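Local coordinates for protein choline kinase (Streptococcus pneumoniae, PDB 4R78) that probably phosphorylates choline with ATP as a choline kinase of protein-kinase-like fold, captured with adenosine monophosphate in its nucleotide pocket, at residues Y62-F67 against I105-Y110. Residues are numbered along the deposited sequence; the frame is centred on the assembly and turned at random.
Sequences YIVKFF and IKVNEY. With AMP (adenosine monophosphate), chain C.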
ATOM      1  N   TYR A  62      -5.314  15.982  13.255  1.00 19.27           N
ATOM      2  CA  TYR A  62      -5.654  14.727  12.589  1.00 18.37           C
ATOM      3  C   TYR A  62      -4.817  14.525  11.336  1.00 17.79           C
ATOM      4  O   TYR A  62      -4.563  15.471  10.591  1.00 17.46           O
ATOM      5  CB  TYR A  62      -7.122  14.705  12.176  1.00 18.14           C
ATOM      6  CG  TYR A  62      -8.133  14.792  13.294  1.00 17.81           C
ATOM      7  CD1 TYR A  62      -8.502  13.659  14.019  1.00 17.69           C
ATOM      8  CD2 TYR A  62      -8.742  16.005  13.606  1.00 17.77           C
ATOM      9  CE1 TYR A  62      -9.448  13.731  15.037  1.00 18.06           C
ATOM     10  CE2 TYR A  62      -9.689  16.093  14.623  1.00 18.68           C
ATOM     11  CZ  TYR A  62     -10.036  14.952  15.332  1.00 18.57           C
ATOM     12  OH  TYR A  62     -10.969  15.026  16.341  1.00 19.82           O
ATOM     13  N   ILE A  63      -4.408  13.281  11.111  1.00 17.49           N
ATOM     14  CA  ILE A  63      -3.785  12.867   9.858  1.00 17.25           C
ATOM     15  C   ILE A  63      -4.892  12.397   8.917  1.00 16.67           C
ATOM     16  O   ILE A  63      -5.719  11.566   9.289  1.00 16.83           O
ATOM     17  CB  ILE A  63      -2.733  11.747  10.099  1.00 17.40           C
ATOM     18  CG1 ILE A  63      -1.489  12.311  10.807  1.00 18.03           C
ATOM     19  CG2 ILE A  63      -2.377  11.019   8.797  1.00 18.45           C
ATOM     20  CD1 ILE A  63      -0.665  13.308   9.984  1.00 19.31           C
ATOM     21  N   VAL A  64      -4.910  12.949   7.708  1.00 15.89           N
ATOM     22  CA  VAL A  64      -5.959  12.655   6.739  1.00 15.86           C
ATOM     23  C   VAL A  64      -5.370  12.021   5.482  1.00 15.57           C
ATOM     24  O   VAL A  64      -4.385  12.520   4.925  1.00 16.15           O
ATOM     25  CB  VAL A  64      -6.772  13.926   6.375  1.00 15.66           C
ATOM     26  CG1 VAL A  64      -7.896  13.591   5.408  1.00 15.99           C
ATOM     27  CG2 VAL A  64      -7.340  14.584   7.629  1.00 16.06           C
ATOM     28  N   LYS A  65      -5.953  10.905   5.053  1.00 15.05           N
ATOM     29  CA  LYS A  65      -5.632  10.352   3.746  1.00 14.94           C
ATOM     30  C   LYS A  65      -6.859  10.381   2.844  1.00 14.49           C
ATOM     31  O   LYS A  65      -7.847   9.681   3.084  1.00 14.36           O
ATOM     32  CB  LYS A  65      -5.061   8.937   3.846  1.00 14.84           C
ATOM     33  CG  LYS A  65      -4.404   8.491   2.550  1.00 15.68           C
ATOM     34  CD  LYS A  65      -3.714   7.143   2.670  1.00 18.46           C
ATOM     35  CE  LYS A  65      -2.973   6.818   1.377  1.00 20.62           C
ATOM     36  NZ  LYS A  65      -2.256   5.510   1.440  1.00 23.37           N
ATOM     37  N   PHE A  66      -6.791  11.225   1.822  1.00 14.24           N
ATOM     38  CA  PHE A  66      -7.833  11.332   0.813  1.00 14.61           C
ATOM     39  C   PHE A  66      -7.426  10.386  -0.318  1.00 14.40           C
ATOM     40  O   PHE A  66      -6.630  10.751  -1.187  1.00 15.03           O
ATOM     41  CB  PHE A  66      -7.900  12.780   0.317  1.00 14.72           C
ATOM     42  CG  PHE A  66      -9.194  13.151  -0.372  1.00 16.08           C
ATOM     43  CD1 PHE A  66      -9.758  12.332  -1.352  1.00 16.68           C
ATOM     44  CD2 PHE A  66      -9.823  14.354  -0.067  1.00 16.47           C
ATOM     45  CE1 PHE A  66     -10.945  12.693  -1.990  1.00 17.74           C
ATOM     46  CE2 PHE A  66     -11.009  14.729  -0.702  1.00 17.48           C
ATOM     47  CZ  PHE A  66     -11.570  13.895  -1.666  1.00 17.80           C
ATOM     48  N   PHE A  67      -7.962   9.168  -0.293  1.00 14.15           N
ATOM     49  CA  PHE A  67      -7.542   8.117  -1.222  1.00 14.15           C
ATOM     50  C   PHE A  67      -8.583   7.835  -2.307  1.00 14.03           C
ATOM     51  O   PHE A  67      -8.322   7.082  -3.248  1.00 14.04           O
ATOM     52  CB  PHE A  67      -7.251   6.819  -0.455  1.00 14.06           C
ATOM     53  CG  PHE A  67      -8.458   6.250   0.242  1.00 14.39           C
ATOM     54  CD1 PHE A  67      -8.707   6.543   1.579  1.00 15.17           C
ATOM     55  CD2 PHE A  67      -9.361   5.440  -0.447  1.00 15.05           C
ATOM     56  CE1 PHE A  67      -9.835   6.033   2.223  1.00 14.83           C
ATOM     57  CE2 PHE A  67     -10.490   4.931   0.186  1.00 14.81           C
ATOM     58  CZ  PHE A  67     -10.727   5.228   1.522  1.00 14.73           C
ATOM     59  N   ILE A 105     -12.150   8.962   2.364  1.00 13.53           N
ATOM     60  CA  ILE A 105     -11.283   9.799   3.192  1.00 13.94           C
ATOM     61  C   ILE A 105     -11.121   9.170   4.573  1.00 13.70           C
ATOM     62  O   ILE A 105     -12.107   8.874   5.254  1.00 13.61           O
ATOM     63  CB  ILE A 105     -11.847  11.246   3.351  1.00 14.12           C
ATOM     64  CG1 ILE A 105     -12.058  11.922   1.989  1.00 14.33           C
ATOM     65  CG2 ILE A 105     -10.932  12.097   4.232  1.00 14.80           C
ATOM     66  CD1 ILE A 105     -12.899  13.187   2.048  1.00 16.73           C
ATOM     67  N   LYS A 106      -9.867   8.974   4.971  1.00 13.30           N
ATOM     68  CA  LYS A 106      -9.533   8.407   6.269  1.00 13.54           C
ATOM     69  C   LYS A 106      -9.011   9.508   7.176  1.00 13.81           C
ATOM     70  O   LYS A 106      -8.147  10.291   6.780  1.00 14.04           O
ATOM     71  CB  LYS A 106      -8.478   7.309   6.095  1.00 13.34           C
ATOM     72  CG  LYS A 106      -8.026   6.647   7.396  1.00 13.99           C
ATOM     73  CD  LYS A 106      -7.060   5.489   7.128  1.00 14.05           C
ATOM     74  CE  LYS A 106      -5.668   5.971   6.734  1.00 15.11           C
ATOM     75  NZ  LYS A 106      -4.770   4.839   6.344  1.00 14.25           N
ATOM     76  N   VAL A 107      -9.557   9.577   8.388  1.00 13.69           N
ATOM     77  CA  VAL A 107      -9.104  10.550   9.375  1.00 13.68           C
ATOM     78  C   VAL A 107      -8.595   9.801  10.600  1.00 13.87           C
ATOM     79  O   VAL A 107      -9.357   9.107  11.277  1.00 13.93           O
ATOM     80  CB  VAL A 107     -10.229  11.530   9.785  1.00 13.67           C
ATOM     81  CG1 VAL A 107      -9.693  12.587  10.746  1.00 14.07           C
ATOM     82  CG2 VAL A 107     -10.854  12.187   8.560  1.00 13.24           C
ATOM     83  N   ASN A 108      -7.299   9.950  10.867  1.00 13.83           N
ATOM     84  CA  ASN A 108      -6.608   9.200  11.912  1.00 14.26           C
ATOM     85  C   ASN A 108      -5.964  10.112  12.946  1.00 14.48           C
ATOM     86  O   ASN A 108      -5.838  11.320  12.731  1.00 14.32           O
ATOM     87  CB  ASN A 108      -5.525   8.308  11.283  1.00 13.92           C
ATOM     88  CG  ASN A 108      -6.079   7.015  10.700  1.00 14.38           C
ATOM     89  OD1 ASN A 108      -7.283   6.764  10.719  1.00 13.62           O
ATOM     90  ND2 ASN A 108      -5.189   6.186  10.171  1.00 14.81           N
ATOM     91  N   GLU A 109      -5.548   9.522  14.064  1.00 15.55           N
ATOM     92  CA  GLU A 109      -4.765  10.242  15.061  1.00 16.57           C
ATOM     93  C   GLU A 109      -3.473  10.789  14.457  1.00 17.83           C
ATOM     94  O   GLU A 109      -2.885  10.181  13.554  1.00 17.14           O
ATOM     95  CB  GLU A 109      -4.453   9.338  16.261  1.00 16.34           C
ATOM     96  CG  GLU A 109      -3.496   8.182  15.957  1.00 16.54           C
ATOM     97  CD  GLU A 109      -3.072   7.412  17.191  1.00 15.87           C
ATOM     98  OE1 GLU A 109      -2.953   6.176  17.091  1.00 16.09           O
ATOM     99  OE2 GLU A 109      -2.859   8.034  18.256  1.00 16.86           O
ATOM    100  N   TYR A 110      -3.056  11.952  14.949  1.00 19.61           N
ATOM    101  CA  TYR A 110      -1.745  12.502  14.631  1.00 21.73           C
ATOM    102  C   TYR A 110      -0.801  12.193  15.784  1.00 22.59           C
ATOM    103  O   TYR A 110      -1.061  12.557  16.933  1.00 23.20           O
ATOM    104  CB  TYR A 110      -1.827  14.015  14.391  1.00 22.12           C
ATOM    105  CG  TYR A 110      -0.487  14.703  14.170  1.00 24.09           C
ATOM    106  CD1 TYR A 110       0.310  14.392  13.068  1.00 25.60           C
ATOM    107  CD2 TYR A 110      -0.031  15.676  15.055  1.00 26.20           C
ATOM    108  CE1 TYR A 110       1.534  15.026  12.858  1.00 26.92           C
ATOM    109  CE2 TYR A 110       1.190  16.318  14.852  1.00 26.83           C
ATOM    110  CZ  TYR A 110       1.964  15.987  13.753  1.00 27.45           C
ATOM    111  OH  TYR A 110       3.174  16.617  13.549  1.00 28.64           O
TER
HETATM  112  P   AMP C 302       2.424   7.475   3.156  0.20 35.70           P
HETATM  113  O1P AMP C 302       1.832   6.769   1.960  0.50 35.91           O
HETATM  114  O2P AMP C 302       3.419   8.557   2.811  0.30 35.77           O
HETATM  115  O3P AMP C 302       2.867   6.551   4.264  0.30 35.60           O
HETATM  116  O5' AMP C 302       1.191   8.279   3.807  0.20 35.33           O
HETATM  117  C5' AMP C 302       1.123   8.476   5.218  0.50 34.73           C
HETATM  118  C4' AMP C 302       2.297   9.330   5.679  0.50 34.28           C
HETATM  119  O4' AMP C 302       1.842  10.317   6.612  0.50 34.22           O
HETATM  120  C3' AMP C 302       3.348   8.495   6.392  0.50 33.98           C
HETATM  121  O3' AMP C 302       4.481   8.264   5.548  1.00 33.21           O
HETATM  122  C2' AMP C 302       3.727   9.296   7.622  0.50 33.91           C
HETATM  123  O2' AMP C 302       4.903  10.066   7.375  1.00 33.89           O
HETATM  124  C1' AMP C 302       2.575  10.259   7.844  0.50 34.03           C
HETATM  125  N9  AMP C 302       1.703   9.777   8.949  1.00 34.04           N
HETATM  126  C8  AMP C 302       0.737   8.844   8.839  1.00 33.64           C
HETATM  127  N7  AMP C 302       0.111   8.623  10.021  1.00 33.67           N
HETATM  128  C5  AMP C 302       0.678   9.439  10.922  1.00 34.14           C
HETATM  129  C6  AMP C 302       0.490   9.716  12.365  1.00 33.95           C
HETATM  130  N6  AMP C 302      -0.456   9.053  13.071  1.00 34.47           N
HETATM  131  N1  AMP C 302       1.286  10.648  12.940  1.00 34.10           N
HETATM  132  C2  AMP C 302       2.229  11.309  12.239  1.00 34.34           C
HETATM  133  N3  AMP C 302       2.454  11.106  10.924  1.00 34.26           N
HETATM  134  C4  AMP C 302       1.727  10.201  10.218  1.00 33.93           C
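I63 and K65 pair with N108 and K106 as antiparallel hydrogen-bonded pairs, the N-to-C directions of strands 62-66 and 105-109 lying 155° apart within the five-stranded N-terminal sheet of the protein-kinase-like fold. Four backbone bonds establish the register; the straightest has K106 N giving to K65 O at 2.9 Å (175° at the hydrogen), whereas the bond from I63 N to N108 O is more bent.

On one face, I105 lies against the F66 ring: its CG1 sits 3.8 Å from the ring centroid, almost on the normal, a CH-pi contact. The other branch of I105, CG2, reaches V64 CG1 at 3.6 Å, and helix 20-30 packs over this apolar side through I24, I25 and M21.

The other face carries the lysines and the nucleotide site. A bend at chi3 (75°) brings K106 CE within 4.2 Å of K65 CB, and K106 NZ goes on to salt bridges with D214 and E216. K65 NZ makes a salt bridge to a bound MES, probably from the crystallisation liquor, and only long, weak ion pairs to the same two acids. The two NZ atoms stay 5.6 Å apart, a proximity the shared acids probably ease.

Beside them, I63 packs on the adenine, with CG1 3.6 Å from AMP C5. The edge of the Y110 ring flanks this isoleucine, Y110 CD1 lying 3.4 Å from I63 CD1. Backbone oxygen E109 O lies 2.7 Å from AMP N6.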